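Local coordinates for protein Cap5O (Staphylococcus aureus, PDB 3OJO) that oxidises UDP-N-acetyl-mannosamine with NAD as cofactor, a dehydrogenase step in the biosynthesis of the capsular polysaccharide, at residues B[222-227]-B[285-290]; B[230-235]-B[256-261]. All blocks are in the same frame, centred on the assembly; numbering follows the deposited sequence.

Overall arrangement
Both contacts are made by the long helix 208-238 of the central domain, at successive places along it, with their centres about 12 Å apart. In contact 1 residues 222-227 meet the first turn of helix 286-312; in contact 2 residues 230-235 meet the extended loop 256-261, which lies along the chain inside the loop that contact 1 closes. His259 joins them, its NE2 lying 3.5 Å from Asn225 CB. Each contact also borders the second subunit, where Glu231 of one chain accepts hydrogen bonds from the backbone amides of Leu287 and Ile288 of the other. Arg222 reaches two pyridine-2,6-dicarboxylates, and Val256 touches a ligand of the same kind; the side chain of Ile258 lies about 8 Å from a bound pyridine-2,6-dicarboxylate.

Contact 1: residues B[222-227]-B[285-290]; sequences RDVNIA and AKLIQT. With PDC (pyridine-2,6-dicarboxylic acid), chain L; PDC (pyridine-2,6-dicarboxylic acid), chain I.
Val224 packs against Leu287 and Ile288 in a small, buried, apolar helix-helix contact within the central domain, between the middle of helix 208-238 and the first turn of helix 286-312. The Val224 side chain meets Leu287 at about a right angle, CG1 of Val224 lying 4.0 Å from CD2 of Leu287. CG1 stands anti to the Val224 backbone N (chi1 170°), while the other branch, CG2, faces the backbone of Ile288, 4.4 Å from its CA. No hydrogen bond crosses between the segments. Within the second helix Lys286 O is gripped from opposite faces of its plane by Thr290 N and by Thr290 OG1, the latter at 2.7 Å.

Arg222 points elsewhere, its extended chain laying CD 3.5 Å from C3 of the chain L pyridine-2,6-dicarboxylate. Its guanidinium lies between CD1 of Ile226, centred over one face, and the C7 carboxylate of the chain I ligand, offset toward the rim over the other.

Around this pair, Asp223 forms a salt bridge with Arg101 and its carbonyl accepts from Asn295, farther along helix 286-312. Glu231 of the second subunit accepts hydrogen bonds from Leu287 N and Ile288 N, and Val224 packs on Val224 of that subunit's helix 208-238.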
ATOM      1  N   ARG B 222      -1.049   2.286  -5.983  1.00 36.05           N
ATOM      2  CA  ARG B 222      -1.603   3.617  -5.765  1.00 35.01           C
ATOM      3  C   ARG B 222      -3.109   3.588  -5.445  1.00 38.61           C
ATOM      4  O   ARG B 222      -3.523   4.314  -4.567  1.00 39.30           O
ATOM      5  CB  ARG B 222      -1.257   4.528  -6.954  1.00 30.46           C
ATOM      6  CG  ARG B 222      -1.807   5.938  -6.814  1.00 34.86           C
ATOM      7  CD  ARG B 222      -1.551   6.816  -8.022  1.00 39.12           C
ATOM      8  NE  ARG B 222      -2.353   8.043  -7.973  1.00 68.58           N
ATOM      9  CZ  ARG B 222      -2.133   9.084  -7.164  1.00 84.37           C
ATOM     10  NH1 ARG B 222      -1.116   9.067  -6.303  1.00 68.73           N
ATOM     11  NH2 ARG B 222      -2.939  10.137  -7.195  1.00 67.27           N
ATOM     12  N   ASP B 223      -3.906   2.734  -6.117  1.00 34.13           N
ATOM     13  CA  ASP B 223      -5.351   2.672  -5.913  1.00 33.51           C
ATOM     14  C   ASP B 223      -5.731   2.053  -4.582  1.00 36.47           C
ATOM     15  O   ASP B 223      -6.570   2.606  -3.885  1.00 36.60           O
ATOM     16  CB  ASP B 223      -6.052   1.967  -7.099  1.00 35.36           C
ATOM     17  CG  ASP B 223      -7.557   2.178  -7.160  1.00 48.17           C
ATOM     18  OD1 ASP B 223      -7.986   3.275  -7.542  1.00 52.10           O
ATOM     19  OD2 ASP B 223      -8.299   1.239  -6.846  1.00 56.04           O
ATOM     20  N   VAL B 224      -5.106   0.914  -4.229  1.00 32.86           N
ATOM     21  CA  VAL B 224      -5.308   0.175  -2.996  1.00 32.43           C
ATOM     22  C   VAL B 224      -4.905   1.063  -1.789  1.00 39.04           C
ATOM     23  O   VAL B 224      -5.596   1.063  -0.748  1.00 40.67           O
ATOM     24  CB  VAL B 224      -4.547  -1.184  -3.042  1.00 36.12           C
ATOM     25  CG1 VAL B 224      -4.542  -1.865  -1.665  1.00 35.83           C
ATOM     26  CG2 VAL B 224      -5.126  -2.140  -4.109  1.00 36.04           C
ATOM     27  N   ASN B 225      -3.793   1.825  -1.939  1.00 34.65           N
ATOM     28  CA  ASN B 225      -3.306   2.703  -0.882  1.00 34.72           C
ATOM     29  C   ASN B 225      -4.184   3.952  -0.660  1.00 37.87           C
ATOM     30  O   ASN B 225      -4.383   4.386   0.486  1.00 36.15           O
ATOM     31  CB  ASN B 225      -1.836   3.007  -1.053  1.00 34.84           C
ATOM     32  CG  ASN B 225      -0.996   1.920  -0.461  1.00 44.45           C
ATOM     33  OD1 ASN B 225      -0.555   1.001  -1.147  1.00 34.93           O
ATOM     34  ND2 ASN B 225      -0.876   1.925   0.850  1.00 34.16           N
ATOM     35  N   ILE B 226      -4.757   4.474  -1.752  1.00 33.54           N
ATOM     36  CA  ILE B 226      -5.692   5.585  -1.707  1.00 33.13           C
ATOM     37  C   ILE B 226      -6.979   5.081  -1.038  1.00 37.09           C
ATOM     38  O   ILE B 226      -7.495   5.765  -0.164  1.00 36.79           O
ATOM     39  CB  ILE B 226      -5.916   6.239  -3.094  1.00 35.28           C
ATOM     40  CG1 ILE B 226      -4.640   7.026  -3.523  1.00 34.90           C
ATOM     41  CG2 ILE B 226      -7.156   7.150  -3.065  1.00 35.65           C
ATOM     42  CD1 ILE B 226      -4.724   7.664  -4.994  1.00 38.80           C
ATOM     43  N   ALA B 227      -7.447   3.862  -1.398  1.00 33.88           N
ATOM     44  CA  ALA B 227      -8.612   3.198  -0.783  1.00 33.11           C
ATOM     45  C   ALA B 227      -8.392   3.071   0.740  1.00 36.28           C
ATOM     46  O   ALA B 227      -9.298   3.373   1.517  1.00 37.07           O
ATOM     47  CB  ALA B 227      -8.814   1.822  -1.400  1.00 33.09           C
ATOM     48  N   ALA B 285      -8.490 -11.537  -7.051  1.00 49.47           N
ATOM     49  CA  ALA B 285      -8.350 -10.073  -7.197  1.00 47.36           C
ATOM     50  C   ALA B 285      -9.289  -9.337  -6.197  1.00 46.78           C
ATOM     51  O   ALA B 285      -9.743  -8.216  -6.449  1.00 46.72           O
ATOM     52  CB  ALA B 285      -8.656  -9.657  -8.638  1.00 47.96           C
ATOM     53  N   LYS B 286      -9.561  -9.985  -5.051  1.00 40.55           N
ATOM     54  CA  LYS B 286     -10.435  -9.509  -3.975  1.00 39.35           C
ATOM     55  C   LYS B 286     -10.020  -8.152  -3.362  1.00 40.97           C
ATOM     56  O   LYS B 286     -10.899  -7.306  -3.180  1.00 42.63           O
ATOM     57  CB  LYS B 286     -10.655 -10.620  -2.924  1.00 42.82           C
ATOM     58  CG  LYS B 286     -11.715 -10.348  -1.848  1.00 66.92           C
ATOM     59  CD  LYS B 286     -13.151 -10.119  -2.365  1.00 83.75           C
ATOM     60  CE  LYS B 286     -13.903  -9.049  -1.589  1.00 96.72           C
ATOM     61  NZ  LYS B 286     -14.049  -9.374  -0.142  1.00105.62           N
ATOM     62  N   LEU B 287      -8.711  -7.932  -3.076  1.00 33.19           N
ATOM     63  CA  LEU B 287      -8.195  -6.667  -2.531  1.00 32.45           C
ATOM     64  C   LEU B 287      -8.350  -5.535  -3.503  1.00 37.34           C
ATOM     65  O   LEU B 287      -8.761  -4.446  -3.106  1.00 36.19           O
ATOM     66  CB  LEU B 287      -6.712  -6.780  -2.133  1.00 32.68           C
ATOM     67  CG  LEU B 287      -6.160  -5.692  -1.197  1.00 36.84           C
ATOM     68  CD1 LEU B 287      -6.694  -5.852   0.223  1.00 34.99           C
ATOM     69  CD2 LEU B 287      -4.686  -5.784  -1.127  1.00 40.51           C
ATOM     70  N   ILE B 288      -7.992  -5.781  -4.786  1.00 37.01           N
ATOM     71  CA  ILE B 288      -8.110  -4.792  -5.861  1.00 37.45           C
ATOM     72  C   ILE B 288      -9.576  -4.345  -6.009  1.00 41.63           C
ATOM     73  O   ILE B 288      -9.831  -3.149  -6.082  1.00 41.36           O
ATOM     74  CB  ILE B 288      -7.462  -5.280  -7.193  1.00 40.24           C
ATOM     75  CG1 ILE B 288      -5.948  -5.504  -7.000  1.00 40.14           C
ATOM     76  CG2 ILE B 288      -7.719  -4.276  -8.339  1.00 39.75           C
ATOM     77  CD1 ILE B 288      -5.284  -6.460  -7.975  1.00 44.93           C
ATOM     78  N   GLN B 289     -10.515  -5.305  -6.022  1.00 38.93           N
ATOM     79  CA  GLN B 289     -11.960  -5.077  -6.129  1.00 39.56           C
ATOM     80  C   GLN B 289     -12.473  -4.191  -4.981  1.00 43.89           C
ATOM     81  O   GLN B 289     -13.157  -3.196  -5.225  1.00 44.02           O
ATOM     82  CB  GLN B 289     -12.683  -6.429  -6.119  1.00 41.39           C
ATOM     83  CG  GLN B 289     -14.184  -6.371  -6.374  1.00 65.97           C
ATOM     84  CD  GLN B 289     -14.794  -7.737  -6.188  1.00 91.02           C
ATOM     85  OE1 GLN B 289     -14.744  -8.330  -5.100  1.00 84.70           O
ATOM     86  NE2 GLN B 289     -15.384  -8.265  -7.251  1.00 85.05           N
ATOM     87  N   THR B 290     -12.134  -4.562  -3.733  1.00 40.15           N
ATOM     88  CA  THR B 290     -12.482  -3.838  -2.511  1.00 39.08           C
ATOM     89  C   THR B 290     -11.958  -2.397  -2.569  1.00 42.22           C
ATOM     90  O   THR B 290     -12.718  -1.473  -2.282  1.00 43.65           O
ATOM     91  CB  THR B 290     -11.985  -4.620  -1.301  1.00 44.52           C
ATOM     92  OG1 THR B 290     -12.473  -5.964  -1.395  1.00 46.43           O
ATOM     93  CG2 THR B 290     -12.424  -3.992   0.008  1.00 39.74           C
TER
HETATM   94  N1  PDC L 503       1.695   7.471 -10.772  1.00 51.42           N
HETATM   95  C2  PDC L 503       1.840   7.410  -9.444  1.00 50.21           C
HETATM   96  C3  PDC L 503       1.782   6.150  -8.854  1.00 48.23           C
HETATM   97  C4  PDC L 503       1.513   5.053  -9.715  1.00 48.30           C
HETATM   98  C5  PDC L 503       1.376   5.222 -11.104  1.00 49.23           C
HETATM   99  C6  PDC L 503       1.496   6.490 -11.596  1.00 51.51           C
HETATM  100  C7  PDC L 503       2.088   8.712  -8.744  1.00 51.18           C
HETATM  101  O1  PDC L 503       2.265   8.755  -7.542  1.00 50.94           O
HETATM  102  O2  PDC L 503       2.122   9.849  -9.511  1.00 54.73           O
HETATM  103  C8  PDC L 503       1.416   6.888 -13.013  1.00 52.44           C
HETATM  104  O3  PDC L 503       1.261   6.068 -13.920  1.00 54.94           O
HETATM  105  O4  PDC L 503       1.545   8.204 -13.291  1.00 51.19           O
HETATM  106  N1  PDC I 504       1.239  11.881 -10.954  1.00 75.58           N
HETATM  107  C2  PDC I 504      -0.063  11.548 -10.654  1.00 74.46           C
HETATM  108  C3  PDC I 504      -0.912  12.378  -9.851  1.00 72.50           C
HETATM  109  C4  PDC I 504      -0.358  13.572  -9.359  1.00 72.56           C
HETATM  110  C5  PDC I 504       0.980  13.883  -9.713  1.00 73.54           C
HETATM  111  C6  PDC I 504       1.787  13.024 -10.520  1.00 75.76           C
HETATM  112  C7  PDC I 504      -0.582  10.292 -11.173  1.00 75.52           C
HETATM  113  O1  PDC I 504      -1.746   9.915 -10.979  1.00 75.37           O
HETATM  114  O2  PDC I 504       0.292   9.623 -11.925  1.00 79.06           O
HETATM  115  C8  PDC I 504       3.231  13.391 -10.812  1.00 76.66           C
HETATM  116  O3  PDC I 504       3.758  14.401 -10.426  1.00 78.83           O
HETATM  117  O4  PDC I 504       4.052  12.640 -11.532  1.00 76.54           O

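Contact 2: residues B[230-235]-B[256-261]; sequences NELTKI and VNIHQP
Pro261 lies against Asn230 and Thr233 where the C-terminal part of helix 208-238 meets the loop 256-261, and Leu232 and Ile258 add an apolar contact beside them. The backbones come closest at Asn230 and Pro261, whose CA atoms are 4.8 Å apart.

The proline is touched by polar side chains through its carbons alone. Thr233 OG1 lies beside the CB-CG edge of the ring, outside its rim, 3.1 Å from Pro261 CB and 3.2 Å from Pro261 CG, with the two side chains at about a right angle. With chi1 at -68°, OG1 stands beside the backbone N of Thr233, and its hydrogen bond goes to Ala229 O, one turn back in the same helix. The hydroxyl's polar partner therefore belongs to its own helix, and toward Pro261 it makes only van der Waals contact. The amide end of Asn230 comes obliquely to the CA and CB of Pro261.

The apolar part is looser: Leu232 CD1 approaches Ile258 CG2 at 4.4 Å, both side chains leaving their backbones toward the opposing segment. No hydrogen bond joins the two segments.

Helix 243-250 adjoins both parts, with Val243 against Thr233, and Ile247 and Ala250 against Ile258, whose backbone N is hydrogen-bonded to Asn251 OD1 just past the end of that helix. At the dimer interface Tyr221 of the second subunit packs on Ile258 and Met213 of that subunit on Leu232, both from the partner's helix 208-238.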
ATOM      1  N   ASN B 230      -8.788   6.544   2.282  1.00 30.89           N
ATOM      2  CA  ASN B 230     -10.206   6.878   2.215  1.00 30.35           C
ATOM      3  C   ASN B 230     -11.041   6.114   3.229  1.00 34.87           C
ATOM      4  O   ASN B 230     -11.941   6.689   3.838  1.00 35.99           O
ATOM      5  CB  ASN B 230     -10.731   6.686   0.800  1.00 29.01           C
ATOM      6  CG  ASN B 230     -10.327   7.771  -0.176  1.00 31.14           C
ATOM      7  OD1 ASN B 230     -10.243   7.566  -1.378  1.00 31.48           O
ATOM      8  ND2 ASN B 230     -10.188   8.969   0.285  1.00 22.06           N
ATOM      9  N   GLU B 231     -10.754   4.827   3.411  1.00 30.86           N
ATOM     10  CA  GLU B 231     -11.443   3.990   4.388  1.00 30.95           C
ATOM     11  C   GLU B 231     -11.135   4.491   5.820  1.00 35.97           C
ATOM     12  O   GLU B 231     -12.026   4.545   6.681  1.00 36.62           O
ATOM     13  CB  GLU B 231     -11.021   2.525   4.204  1.00 32.34           C
ATOM     14  CG  GLU B 231     -11.577   1.589   5.260  1.00 45.84           C
ATOM     15  CD  GLU B 231     -11.458   0.121   4.921  1.00 64.02           C
ATOM     16  OE1 GLU B 231     -12.304  -0.378   4.146  1.00 51.20           O
ATOM     17  OE2 GLU B 231     -10.548  -0.541   5.466  1.00 60.99           O
ATOM     18  N   LEU B 232      -9.883   4.874   6.041  1.00 32.70           N
ATOM     19  CA  LEU B 232      -9.399   5.390   7.313  1.00 33.77           C
ATOM     20  C   LEU B 232     -10.044   6.713   7.657  1.00 36.72           C
ATOM     21  O   LEU B 232     -10.372   6.942   8.823  1.00 36.81           O
ATOM     22  CB  LEU B 232      -7.861   5.495   7.281  1.00 34.91           C
ATOM     23  CG  LEU B 232      -7.092   4.161   7.567  1.00 41.55           C
ATOM     24  CD1 LEU B 232      -5.618   4.256   7.196  1.00 41.26           C
ATOM     25  CD2 LEU B 232      -7.298   3.662   8.998  1.00 45.30           C
ATOM     26  N   THR B 233     -10.251   7.576   6.635  1.00 32.05           N
ATOM     27  CA  THR B 233     -10.939   8.870   6.737  1.00 31.91           C
ATOM     28  C   THR B 233     -12.370   8.676   7.262  1.00 37.56           C
ATOM     29  O   THR B 233     -12.808   9.425   8.134  1.00 37.22           O
ATOM     30  CB  THR B 233     -10.926   9.565   5.365  1.00 34.12           C
ATOM     31  OG1 THR B 233      -9.587   9.922   5.078  1.00 35.20           O
ATOM     32  CG2 THR B 233     -11.777  10.813   5.330  1.00 25.61           C
ATOM     33  N   LYS B 234     -13.081   7.652   6.743  1.00 35.21           N
ATOM     34  CA  LYS B 234     -14.424   7.360   7.201  1.00 35.66           C
ATOM     35  C   LYS B 234     -14.436   6.938   8.685  1.00 40.65           C
ATOM     36  O   LYS B 234     -15.284   7.408   9.441  1.00 42.57           O
ATOM     37  CB  LYS B 234     -15.081   6.300   6.315  1.00 37.97           C
ATOM     38  CG  LYS B 234     -15.417   6.794   4.921  1.00 47.03           C
ATOM     39  CD  LYS B 234     -16.060   5.677   4.132  1.00 50.33           C
ATOM     40  CE  LYS B 234     -16.445   6.067   2.741  1.00 44.33           C
ATOM     41  NZ  LYS B 234     -16.823   4.876   1.923  1.00 33.54           N
ATOM     42  N   ILE B 235     -13.474   6.097   9.092  1.00 35.97           N
ATOM     43  CA  ILE B 235     -13.310   5.586  10.457  1.00 35.07           C
ATOM     44  C   ILE B 235     -13.005   6.736  11.420  1.00 40.91           C
ATOM     45  O   ILE B 235     -13.689   6.877  12.440  1.00 42.45           O
ATOM     46  CB  ILE B 235     -12.245   4.439  10.501  1.00 36.85           C
ATOM     47  CG1 ILE B 235     -12.790   3.143   9.837  1.00 35.94           C
ATOM     48  CG2 ILE B 235     -11.774   4.164  11.946  1.00 37.13           C
ATOM     49  CD1 ILE B 235     -11.692   2.045   9.457  1.00 39.59           C
ATOM     50  N   VAL B 256       6.360   2.870   6.366  1.00 32.83           N
ATOM     51  CA  VAL B 256       4.929   3.199   6.344  1.00 31.80           C
ATOM     52  C   VAL B 256       4.737   4.449   5.487  1.00 34.09           C
ATOM     53  O   VAL B 256       5.341   5.490   5.771  1.00 35.15           O
ATOM     54  CB  VAL B 256       4.270   3.287   7.755  1.00 36.71           C
ATOM     55  CG1 VAL B 256       2.827   3.799   7.678  1.00 36.18           C
ATOM     56  CG2 VAL B 256       4.310   1.929   8.468  1.00 36.84           C
ATOM     57  N   ASN B 257       3.941   4.331   4.400  1.00 27.05           N
ATOM     58  CA  ASN B 257       3.738   5.414   3.450  1.00 25.60           C
ATOM     59  C   ASN B 257       2.269   5.603   3.099  1.00 29.40           C
ATOM     60  O   ASN B 257       1.901   5.566   1.926  1.00 27.94           O
ATOM     61  CB  ASN B 257       4.622   5.205   2.183  1.00 25.77           C
ATOM     62  CG  ASN B 257       6.023   4.684   2.443  1.00 56.72           C
ATOM     63  OD1 ASN B 257       6.939   5.435   2.820  1.00 56.44           O
ATOM     64  ND2 ASN B 257       6.202   3.363   2.296  1.00 47.98           N
ATOM     65  N   ILE B 258       1.424   5.829   4.112  1.00 29.01           N
ATOM     66  CA  ILE B 258      -0.031   6.018   3.929  1.00 28.83           C
ATOM     67  C   ILE B 258      -0.321   7.203   3.021  1.00 34.03           C
ATOM     68  O   ILE B 258       0.262   8.277   3.170  1.00 34.52           O
ATOM     69  CB  ILE B 258      -0.815   6.039   5.278  1.00 30.65           C
ATOM     70  CG1 ILE B 258      -0.529   4.754   6.068  1.00 30.63           C
ATOM     71  CG2 ILE B 258      -2.320   6.207   5.055  1.00 30.34           C
ATOM     72  CD1 ILE B 258      -0.695   4.831   7.523  1.00 39.45           C
ATOM     73  N   HIS B 259      -1.166   6.978   2.035  1.00 30.74           N
ATOM     74  CA  HIS B 259      -1.479   7.999   1.049  1.00 30.30           C
ATOM     75  C   HIS B 259      -2.482   9.032   1.563  1.00 35.49           C
ATOM     76  O   HIS B 259      -2.975   8.934   2.683  1.00 34.22           O
ATOM     77  CB  HIS B 259      -1.917   7.352  -0.294  1.00 30.50           C
ATOM     78  CG  HIS B 259      -0.863   6.497  -0.944  1.00 33.40           C
ATOM     79  ND1 HIS B 259      -0.872   6.258  -2.317  1.00 34.91           N
ATOM     80  CD2 HIS B 259       0.204   5.857  -0.398  1.00 34.36           C
ATOM     81  CE1 HIS B 259       0.181   5.484  -2.548  1.00 33.90           C
ATOM     82  NE2 HIS B 259       0.846   5.200  -1.420  1.00 34.19           N
ATOM     83  N   GLN B 260      -2.759  10.042   0.734  1.00 34.58           N
ATOM     84  CA  GLN B 260      -3.711  11.099   1.037  1.00 34.21           C
ATOM     85  C   GLN B 260      -5.122  10.704   0.599  1.00 40.70           C
ATOM     86  O   GLN B 260      -5.306  10.146  -0.487  1.00 39.46           O
ATOM     87  CB  GLN B 260      -3.304  12.429   0.366  1.00 34.51           C
ATOM     88  CG  GLN B 260      -2.122  13.139   1.020  1.00 26.01           C
ATOM     89  CD  GLN B 260      -2.365  13.487   2.477  1.00 40.40           C
ATOM     90  OE1 GLN B 260      -1.749  12.909   3.373  1.00 31.02           O
ATOM     91  NE2 GLN B 260      -3.290  14.413   2.739  1.00 33.06           N
ATOM     92  N   PRO B 261      -6.139  10.977   1.442  1.00 39.65           N
ATOM     93  CA  PRO B 261      -7.523  10.695   1.019  1.00 40.02           C
ATOM     94  C   PRO B 261      -8.011  11.779   0.050  1.00 45.81           C
ATOM     95  O   PRO B 261      -7.349  12.821  -0.112  1.00 46.80           O
ATOM     96  CB  PRO B 261      -8.309  10.724   2.327  1.00 41.60           C
ATOM     97  CG  PRO B 261      -7.498  11.605   3.246  1.00 45.13           C
ATOM     98  CD  PRO B 261      -6.087  11.632   2.768  1.00 40.17           C
TER